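PDB 3G6S: putative endonuclease/exonuclease/phosphatase family protein from Bacteroides vulgatus ATCC 8482, which probably hydrolyses nucleic acid phosphodiester bonds as a nuclease of the DNase I-like endonuclease/exonuclease/phosphatase family. Local coordinates for residues K87-L98 and V115-K126. Numbering follows the deposited sequence.
Sequences KYEVLDSNTFWL and VRIATWAKFKDK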
ATOM      1  N   LYS A  87      17.708  -3.085  -7.634  1.00 37.39           N
ATOM      2  CA  LYS A  87      17.220  -4.442  -7.419  1.00 27.58           C
ATOM      3  C   LYS A  87      16.138  -4.895  -8.385  1.00 23.97           C
ATOM      4  O   LYS A  87      16.161  -6.032  -8.850  1.00 22.63           O
ATOM      5  CB  LYS A  87      16.681  -4.605  -6.000  1.00 29.21           C
ATOM      6  CG  LYS A  87      17.703  -4.962  -4.950  1.00 30.38           C
ATOM      7  CD  LYS A  87      16.988  -5.723  -3.848  1.00 37.84           C
ATOM      8  CE  LYS A  87      17.886  -6.060  -2.686  1.00 40.88           C
ATOM      9  NZ  LYS A  87      17.129  -6.884  -1.704  1.00 50.44           N
ATOM     10  N   TYR A  88      15.194  -4.010  -8.687  1.00 20.06           N
ATOM     11  CA  TYR A  88      14.088  -4.364  -9.571  1.00 24.38           C
ATOM     12  C   TYR A  88      13.917  -3.464 -10.785  1.00 28.17           C
ATOM     13  O   TYR A  88      14.166  -2.257 -10.727  1.00 24.94           O
ATOM     14  CB  TYR A  88      12.786  -4.354  -8.775  1.00 15.43           C
ATOM     15  CG  TYR A  88      12.921  -5.018  -7.433  1.00 23.28           C
ATOM     16  CD1 TYR A  88      12.886  -6.408  -7.313  1.00 18.69           C
ATOM     17  CD2 TYR A  88      13.155  -4.260  -6.288  1.00 22.47           C
ATOM     18  CE1 TYR A  88      13.087  -7.023  -6.086  1.00 23.70           C
ATOM     19  CE2 TYR A  88      13.360  -4.864  -5.056  1.00 28.13           C
ATOM     20  CZ  TYR A  88      13.329  -6.242  -4.958  1.00 23.78           C
ATOM     21  OH  TYR A  88      13.557  -6.844  -3.740  1.00 28.59           O
ATOM     22  N   GLU A  89      13.477  -4.062 -11.888  1.00 29.87           N
ATOM     23  CA  GLU A  89      13.232  -3.317 -13.112  1.00 27.52           C
ATOM     24  C   GLU A  89      11.729  -3.310 -13.355  1.00 25.39           C
ATOM     25  O   GLU A  89      11.053  -4.303 -13.110  1.00 34.36           O
ATOM     26  CB  GLU A  89      13.926  -3.982 -14.289  1.00 40.07           C
ATOM     27  CG  GLU A  89      13.847  -3.179 -15.569  1.00 51.38           C
ATOM     28  CD  GLU A  89      14.015  -4.055 -16.792  1.00 72.60           C
ATOM     29  OE1 GLU A  89      14.943  -4.897 -16.800  1.00 78.57           O
ATOM     30  OE2 GLU A  89      13.225  -3.898 -17.751  1.00 83.44           O
ATOM     31  N   VAL A  90      11.208  -2.185 -13.826  1.00 24.57           N
ATOM     32  CA  VAL A  90       9.782  -2.063 -14.095  1.00 25.11           C
ATOM     33  C   VAL A  90       9.494  -2.402 -15.550  1.00 32.38           C
ATOM     34  O   VAL A  90       9.866  -1.646 -16.446  1.00 26.76           O
ATOM     35  CB  VAL A  90       9.286  -0.637 -13.823  1.00 19.60           C
ATOM     36  CG1 VAL A  90       7.845  -0.500 -14.265  1.00 16.73           C
ATOM     37  CG2 VAL A  90       9.419  -0.323 -12.345  1.00 26.05           C
ATOM     38  N   LEU A  91       8.837  -3.536 -15.790  1.00 29.44           N
ATOM     39  CA  LEU A  91       8.519  -3.929 -17.159  1.00 33.22           C
ATOM     40  C   LEU A  91       7.345  -3.103 -17.668  1.00 34.97           C
ATOM     41  O   LEU A  91       7.299  -2.707 -18.835  1.00 29.50           O
ATOM     42  CB  LEU A  91       8.173  -5.416 -17.227  1.00 33.02           C
ATOM     43  CG  LEU A  91       9.318  -6.366 -16.889  1.00 39.36           C
ATOM     44  CD1 LEU A  91       8.802  -7.792 -16.878  1.00 25.56           C
ATOM     45  CD2 LEU A  91      10.442  -6.197 -17.901  1.00 24.77           C
ATOM     46  N   ASP A  92       6.405  -2.830 -16.775  1.00 31.43           N
ATOM     47  CA  ASP A  92       5.241  -2.050 -17.127  1.00 30.80           C
ATOM     48  C   ASP A  92       4.557  -1.596 -15.858  1.00 32.00           C
ATOM     49  O   ASP A  92       4.720  -2.206 -14.803  1.00 32.74           O
ATOM     50  CB  ASP A  92       4.287  -2.871 -17.993  1.00 33.62           C
ATOM     51  CG  ASP A  92       3.150  -2.036 -18.549  1.00 42.82           C
ATOM     52  OD1 ASP A  92       3.305  -0.790 -18.603  1.00 34.06           O
ATOM     53  OD2 ASP A  92       2.120  -2.622 -18.948  1.00 39.17           O
ATOM     54  N   SER A  93       3.794  -0.519 -15.955  1.00 33.16           N
ATOM     55  CA  SER A  93       3.117   0.014 -14.789  1.00 37.59           C
ATOM     56  C   SER A  93       2.037   0.985 -15.211  1.00 37.77           C
ATOM     57  O   SER A  93       2.076   1.534 -16.309  1.00 43.67           O
ATOM     58  CB  SER A  93       4.120   0.737 -13.897  1.00 40.87           C
ATOM     59  OG  SER A  93       4.801   1.732 -14.628  1.00 35.30           O
ATOM     60  N   ASN A  94       1.074   1.206 -14.332  1.00 41.00           N
ATOM     61  CA  ASN A  94       0.006   2.128 -14.647  1.00 43.23           C
ATOM     62  C   ASN A  94      -0.886   2.336 -13.433  1.00 43.93           C
ATOM     63  O   ASN A  94      -0.630   1.792 -12.359  1.00 46.48           O
ATOM     64  CB  ASN A  94      -0.807   1.586 -15.821  1.00 41.89           C
ATOM     65  CG  ASN A  94      -1.732   2.619 -16.398  1.00 52.98           C
ATOM     66  OD1 ASN A  94      -1.285   3.672 -16.849  1.00 52.49           O
ATOM     67  ND2 ASN A  94      -3.031   2.337 -16.379  1.00 56.28           N
ATOM     68  N   THR A  95      -1.928   3.138 -13.602  1.00 44.92           N
ATOM     69  CA  THR A  95      -2.858   3.396 -12.519  1.00 37.91           C
ATOM     70  C   THR A  95      -4.264   3.534 -13.098  1.00 30.55           C
ATOM     71  O   THR A  95      -4.447   4.188 -14.116  1.00 38.98           O
ATOM     72  CB  THR A  95      -2.428   4.667 -11.714  1.00 44.60           C
ATOM     73  OG1 THR A  95      -3.471   5.052 -10.809  1.00 54.04           O
ATOM     74  CG2 THR A  95      -2.108   5.811 -12.645  1.00 50.50           C
ATOM     75  N   PHE A  96      -5.243   2.877 -12.476  1.00 29.86           N
ATOM     76  CA  PHE A  96      -6.624   2.944 -12.939  1.00 25.86           C
ATOM     77  C   PHE A  96      -7.534   3.424 -11.819  1.00 33.54           C
ATOM     78  O   PHE A  96      -7.164   3.375 -10.644  1.00 40.12           O
ATOM     79  CB  PHE A  96      -7.096   1.578 -13.452  1.00 28.91           C
ATOM     80  CG  PHE A  96      -6.985   0.473 -12.444  1.00 37.83           C
ATOM     81  CD1 PHE A  96      -8.013   0.230 -11.532  1.00 37.56           C
ATOM     82  CD2 PHE A  96      -5.838  -0.314 -12.391  1.00 34.40           C
ATOM     83  CE1 PHE A  96      -7.897  -0.779 -10.577  1.00 34.52           C
ATOM     84  CE2 PHE A  96      -5.710  -1.321 -11.444  1.00 29.52           C
ATOM     85  CZ  PHE A  96      -6.743  -1.555 -10.533  1.00 40.14           C
ATOM     86  N   TRP A  97      -8.727   3.885 -12.183  1.00 36.76           N
ATOM     87  CA  TRP A  97      -9.684   4.398 -11.208  1.00 35.77           C
ATOM     88  C   TRP A  97     -10.679   3.360 -10.710  1.00 37.36           C
ATOM     89  O   TRP A  97     -11.309   2.655 -11.499  1.00 42.02           O
ATOM     90  CB  TRP A  97     -10.414   5.613 -11.799  1.00 24.31           C
ATOM     91  CG  TRP A  97      -9.598   6.846 -11.676  1.00 24.51           C
ATOM     92  CD1 TRP A  97      -9.740   7.838 -10.741  1.00 28.56           C
ATOM     93  CD2 TRP A  97      -8.407   7.155 -12.408  1.00 21.02           C
ATOM     94  NE1 TRP A  97      -8.701   8.739 -10.842  1.00 29.02           N
ATOM     95  CE2 TRP A  97      -7.871   8.343 -11.859  1.00 20.71           C
ATOM     96  CE3 TRP A  97      -7.735   6.536 -13.474  1.00 26.38           C
ATOM     97  CZ2 TRP A  97      -6.695   8.925 -12.333  1.00 22.46           C
ATOM     98  CZ3 TRP A  97      -6.560   7.113 -13.951  1.00 30.48           C
ATOM     99  CH2 TRP A  97      -6.054   8.302 -13.378  1.00 36.07           C
ATOM    100  N   LEU A  98     -10.799   3.263  -9.388  1.00 35.73           N
ATOM    101  CA  LEU A  98     -11.721   2.317  -8.773  1.00 39.47           C
ATOM    102  C   LEU A  98     -13.144   2.818  -9.007  1.00 42.08           C
ATOM    103  O   LEU A  98     -13.730   3.510  -8.170  1.00 43.15           O
ATOM    104  CB  LEU A  98     -11.431   2.182  -7.267  1.00 32.75           C
ATOM    105  CG  LEU A  98     -10.004   1.748  -6.869  1.00 34.16           C
ATOM    106  CD1 LEU A  98      -9.936   1.485  -5.361  1.00 24.76           C
ATOM    107  CD2 LEU A  98      -9.612   0.482  -7.627  1.00 20.14           C
ATOM    108  N   VAL A 115     -12.788  10.226  -4.866  1.00 42.13           N
ATOM    109  CA  VAL A 115     -12.211   9.480  -5.978  1.00 41.37           C
ATOM    110  C   VAL A 115     -11.094   8.569  -5.441  1.00 43.87           C
ATOM    111  O   VAL A 115     -10.294   8.976  -4.596  1.00 40.18           O
ATOM    112  CB  VAL A 115     -11.644  10.441  -7.060  1.00 44.83           C
ATOM    113  CG1 VAL A 115     -10.634  11.406  -6.445  1.00 34.50           C
ATOM    114  CG2 VAL A 115     -10.992   9.638  -8.177  1.00 50.27           C
ATOM    115  N   ARG A 116     -11.049   7.332  -5.924  1.00 34.15           N
ATOM    116  CA  ARG A 116     -10.041   6.381  -5.468  1.00 29.48           C
ATOM    117  C   ARG A 116      -9.271   5.751  -6.632  1.00 35.10           C
ATOM    118  O   ARG A 116      -9.776   5.678  -7.755  1.00 39.04           O
ATOM    119  CB  ARG A 116     -10.709   5.292  -4.624  1.00 25.58           C
ATOM    120  CG  ARG A 116     -11.404   5.822  -3.370  1.00 24.26           C
ATOM    121  CD  ARG A 116     -10.410   6.414  -2.377  1.00 33.90           C
ATOM    122  NE  ARG A 116     -11.073   7.239  -1.372  1.00 53.13           N
ATOM    123  CZ  ARG A 116     -10.481   7.745  -0.294  1.00 57.87           C
ATOM    124  NH1 ARG A 116      -9.195   7.511  -0.063  1.00 59.25           N
ATOM    125  NH2 ARG A 116     -11.178   8.490   0.559  1.00 53.30           N
ATOM    126  N   ILE A 117      -8.045   5.306  -6.367  1.00 29.88           N
ATOM    127  CA  ILE A 117      -7.227   4.688  -7.404  1.00 26.70           C
ATOM    128  C   ILE A 117      -6.367   3.534  -6.904  1.00 29.72           C
ATOM    129  O   ILE A 117      -6.220   3.299  -5.698  1.00 28.42           O
ATOM    130  CB  ILE A 117      -6.246   5.692  -8.042  1.00 28.49           C
ATOM    131  CG1 ILE A 117      -5.329   6.270  -6.960  1.00 25.51           C
ATOM    132  CG2 ILE A 117      -7.004   6.771  -8.790  1.00 28.86           C
ATOM    133  CD1 ILE A 117      -4.268   7.210  -7.485  1.00 18.81           C
ATOM    134  N   ALA A 118      -5.789   2.824  -7.863  1.00 25.77           N
ATOM    135  CA  ALA A 118      -4.887   1.716  -7.589  1.00 27.50           C
ATOM    136  C   ALA A 118      -3.739   1.880  -8.582  1.00 24.91           C
ATOM    137  O   ALA A 118      -3.970   2.114  -9.761  1.00 26.49           O
ATOM    138  CB  ALA A 118      -5.594   0.385  -7.814  1.00 18.11           C
ATOM    139  N   THR A 119      -2.506   1.811  -8.100  1.00 28.80           N
ATOM    140  CA  THR A 119      -1.351   1.919  -8.982  1.00 31.30           C
ATOM    141  C   THR A 119      -0.679   0.546  -8.961  1.00 31.74           C
ATOM    142  O   THR A 119      -0.519  -0.047  -7.897  1.00 30.14           O
ATOM    143  CB  THR A 119      -0.361   3.018  -8.510  1.00 34.04           C
ATOM    144  OG1 THR A 119      -0.927   4.307  -8.771  1.00 31.25           O
ATOM    145  CG2 THR A 119       0.973   2.905  -9.243  1.00 31.10           C
ATOM    146  N   TRP A 120      -0.323   0.034 -10.138  1.00 30.62           N
ATOM    147  CA  TRP A 120       0.310  -1.278 -10.247  1.00 26.15           C
ATOM    148  C   TRP A 120       1.572  -1.243 -11.077  1.00 23.57           C
ATOM    149  O   TRP A 120       1.823  -0.289 -11.808  1.00 23.08           O
ATOM    150  CB  TRP A 120      -0.646  -2.299 -10.873  1.00 24.36           C
ATOM    151  CG  TRP A 120      -1.048  -1.980 -12.283  1.00 28.13           C
ATOM    152  CD1 TRP A 120      -2.139  -1.275 -12.675  1.00 27.31           C
ATOM    153  CD2 TRP A 120      -0.333  -2.325 -13.487  1.00 30.72           C
ATOM    154  NE1 TRP A 120      -2.157  -1.155 -14.048  1.00 32.67           N
ATOM    155  CE2 TRP A 120      -1.063  -1.792 -14.570  1.00 29.55           C
ATOM    156  CE3 TRP A 120       0.847  -3.036 -13.749  1.00 30.92           C
ATOM    157  CZ2 TRP A 120      -0.652  -1.936 -15.901  1.00 28.61           C
ATOM    158  CZ3 TRP A 120       1.261  -3.182 -15.082  1.00 43.02           C
ATOM    159  CH2 TRP A 120       0.504  -2.633 -16.139  1.00 27.00           C
ATOM    160  N   ALA A 121       2.349  -2.315 -10.980  1.00 22.36           N
ATOM    161  CA  ALA A 121       3.586  -2.415 -11.727  1.00 19.42           C
ATOM    162  C   ALA A 121       4.035  -3.858 -11.841  1.00 24.35           C
ATOM    163  O   ALA A 121       4.025  -4.607 -10.864  1.00 27.06           O
ATOM    164  CB  ALA A 121       4.664  -1.592 -11.059  1.00 17.23           C
ATOM    165  N   LYS A 122       4.417  -4.244 -13.052  1.00 22.98           N
ATOM    166  CA  LYS A 122       4.903  -5.584 -13.317  1.00 17.15           C
ATOM    167  C   LYS A 122       6.431  -5.484 -13.155  1.00 22.91           C
ATOM    168  O   LYS A 122       7.116  -4.856 -13.965  1.00 29.62           O
ATOM    169  CB  LYS A 122       4.500  -5.968 -14.736  1.00 22.25           C
ATOM    170  CG  LYS A 122       4.925  -7.339 -15.215  1.00 26.89           C
ATOM    171  CD  LYS A 122       4.389  -7.582 -16.621  1.00 21.01           C
ATOM    172  CE  LYS A 122       4.942  -8.858 -17.211  1.00 23.74           C
ATOM    173  NZ  LYS A 122       4.595  -8.990 -18.652  1.00 34.62           N
ATOM    174  N   PHE A 123       6.949  -6.085 -12.089  1.00 19.42           N
ATOM    175  CA  PHE A 123       8.377  -6.051 -11.767  1.00 26.45           C
ATOM    176  C   PHE A 123       9.160  -7.249 -12.247  1.00 22.70           C
ATOM    177  O   PHE A 123       8.600  -8.255 -12.656  1.00 28.17           O
ATOM    178  CB  PHE A 123       8.578  -5.966 -10.253  1.00 13.65           C
ATOM    179  CG  PHE A 123       8.335  -4.609  -9.682  1.00 23.43           C
ATOM    180  CD1 PHE A 123       9.191  -3.555  -9.975  1.00 26.93           C
ATOM    181  CD2 PHE A 123       7.280  -4.390  -8.803  1.00 25.17           C
ATOM    182  CE1 PHE A 123       9.006  -2.298  -9.391  1.00 28.94           C
ATOM    183  CE2 PHE A 123       7.087  -3.135  -8.214  1.00 31.24           C
ATOM    184  CZ  PHE A 123       7.957  -2.088  -8.513  1.00 20.11           C
ATOM    185  N   LYS A 124      10.475  -7.130 -12.181  1.00 29.23           N
ATOM    186  CA  LYS A 124      11.357  -8.222 -12.552  1.00 28.41           C
ATOM    187  C   LYS A 124      12.563  -8.099 -11.664  1.00 21.76           C
ATOM    188  O   LYS A 124      13.139  -7.020 -11.538  1.00 24.32           O
ATOM    189  CB  LYS A 124      11.810  -8.142 -14.010  1.00 28.03           C
ATOM    190  CG  LYS A 124      12.671  -9.345 -14.398  1.00 33.83           C
ATOM    191  CD  LYS A 124      13.920  -8.961 -15.195  1.00 36.64           C
ATOM    192  CE  LYS A 124      13.594  -8.604 -16.639  1.00 37.25           C
ATOM    193  NZ  LYS A 124      14.817  -8.242 -17.399  1.00 34.05           N
ATOM    194  N   ASP A 125      12.937  -9.198 -11.032  1.00 25.34           N
ATOM    195  CA  ASP A 125      14.097  -9.185 -10.161  1.00 31.81           C
ATOM    196  C   ASP A 125      15.310  -9.245 -11.081  1.00 35.52           C
ATOM    197  O   ASP A 125      15.578 -10.282 -11.687  1.00 44.32           O
ATOM    198  CB  ASP A 125      14.078 -10.406  -9.241  1.00 34.97           C
ATOM    199  CG  ASP A 125      15.164 -10.359  -8.193  1.00 37.56           C
ATOM    200  OD1 ASP A 125      14.834 -10.145  -7.005  1.00 43.88           O
ATOM    201  OD2 ASP A 125      16.351 -10.528  -8.553  1.00 41.73           O
ATOM    202  N   LYS A 126      16.034  -8.138 -11.197  1.00 34.90           N
ATOM    203  CA  LYS A 126      17.198  -8.106 -12.069  1.00 45.97           C
ATOM    204  C   LYS A 126      18.386  -8.825 -11.460  1.00 43.41           C
ATOM    205  O   LYS A 126      19.488  -8.295 -11.407  1.00 65.83           O
ATOM    206  CB  LYS A 126      17.570  -6.660 -12.426  1.00 43.12           C
ATOM    207  CG  LYS A 126      17.856  -5.781 -11.243  1.00 39.38           C
ATOM    208  CD  LYS A 126      17.346  -4.372 -11.481  1.00 38.37           C
ATOM    209  CE  LYS A 126      17.933  -3.744 -12.727  1.00 35.57           C
ATOM    210  NZ  LYS A 126      17.521  -2.318 -12.827  1.00 38.87           N
TER
HETATM  211  O   HOH W   1      -4.310   0.073 -16.085  1.00 40.44           O
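The W120 indole lies with one face against the backbone of S93 and N94. S93 CA sits 3.9 Å from the centroid of the W120 six-membered ring, a CH-pi contact over the face. With chi1 at 63°, W120 CG stands between its own backbone N and carbonyl carbon, which folds the ring across to the neighbouring strand. D92 meets the ring at its edge: OD2 is 3.2 Å from W120 CH2, with carboxylate and indole planes 86° apart. One water accepts from both W120 NE1 and N94 ND2. With an alanine in place of W120, the S93-N94 backbone would probably lose its aromatic cover and the water its indole donor. F96 lies on the same face, rim to rim with W120, and its ring covers A118 CB (3.5 Å from F96 CZ). Helix 144-161 packs against F96 through L153 and K157. The two strands are antiparallel, and 88-97 forms an edge of one sheet of the DNase I-like sandwich. A classic beta bulge shifts the register by one, where L91 and D92 both face K122; L91 N bonds to K122 O at 2.8 Å. On the opposite face, I117 CG2 sits over the five-membered ring of W97, 3.4 Å from its centroid. V115 CG2 touches that indole in plane at its edge, while W97 NE1 bonds to R69 O. V90 CG2 meets F123 CE1 at 3.6 Å, and I65 of the facing sheet packs against V90.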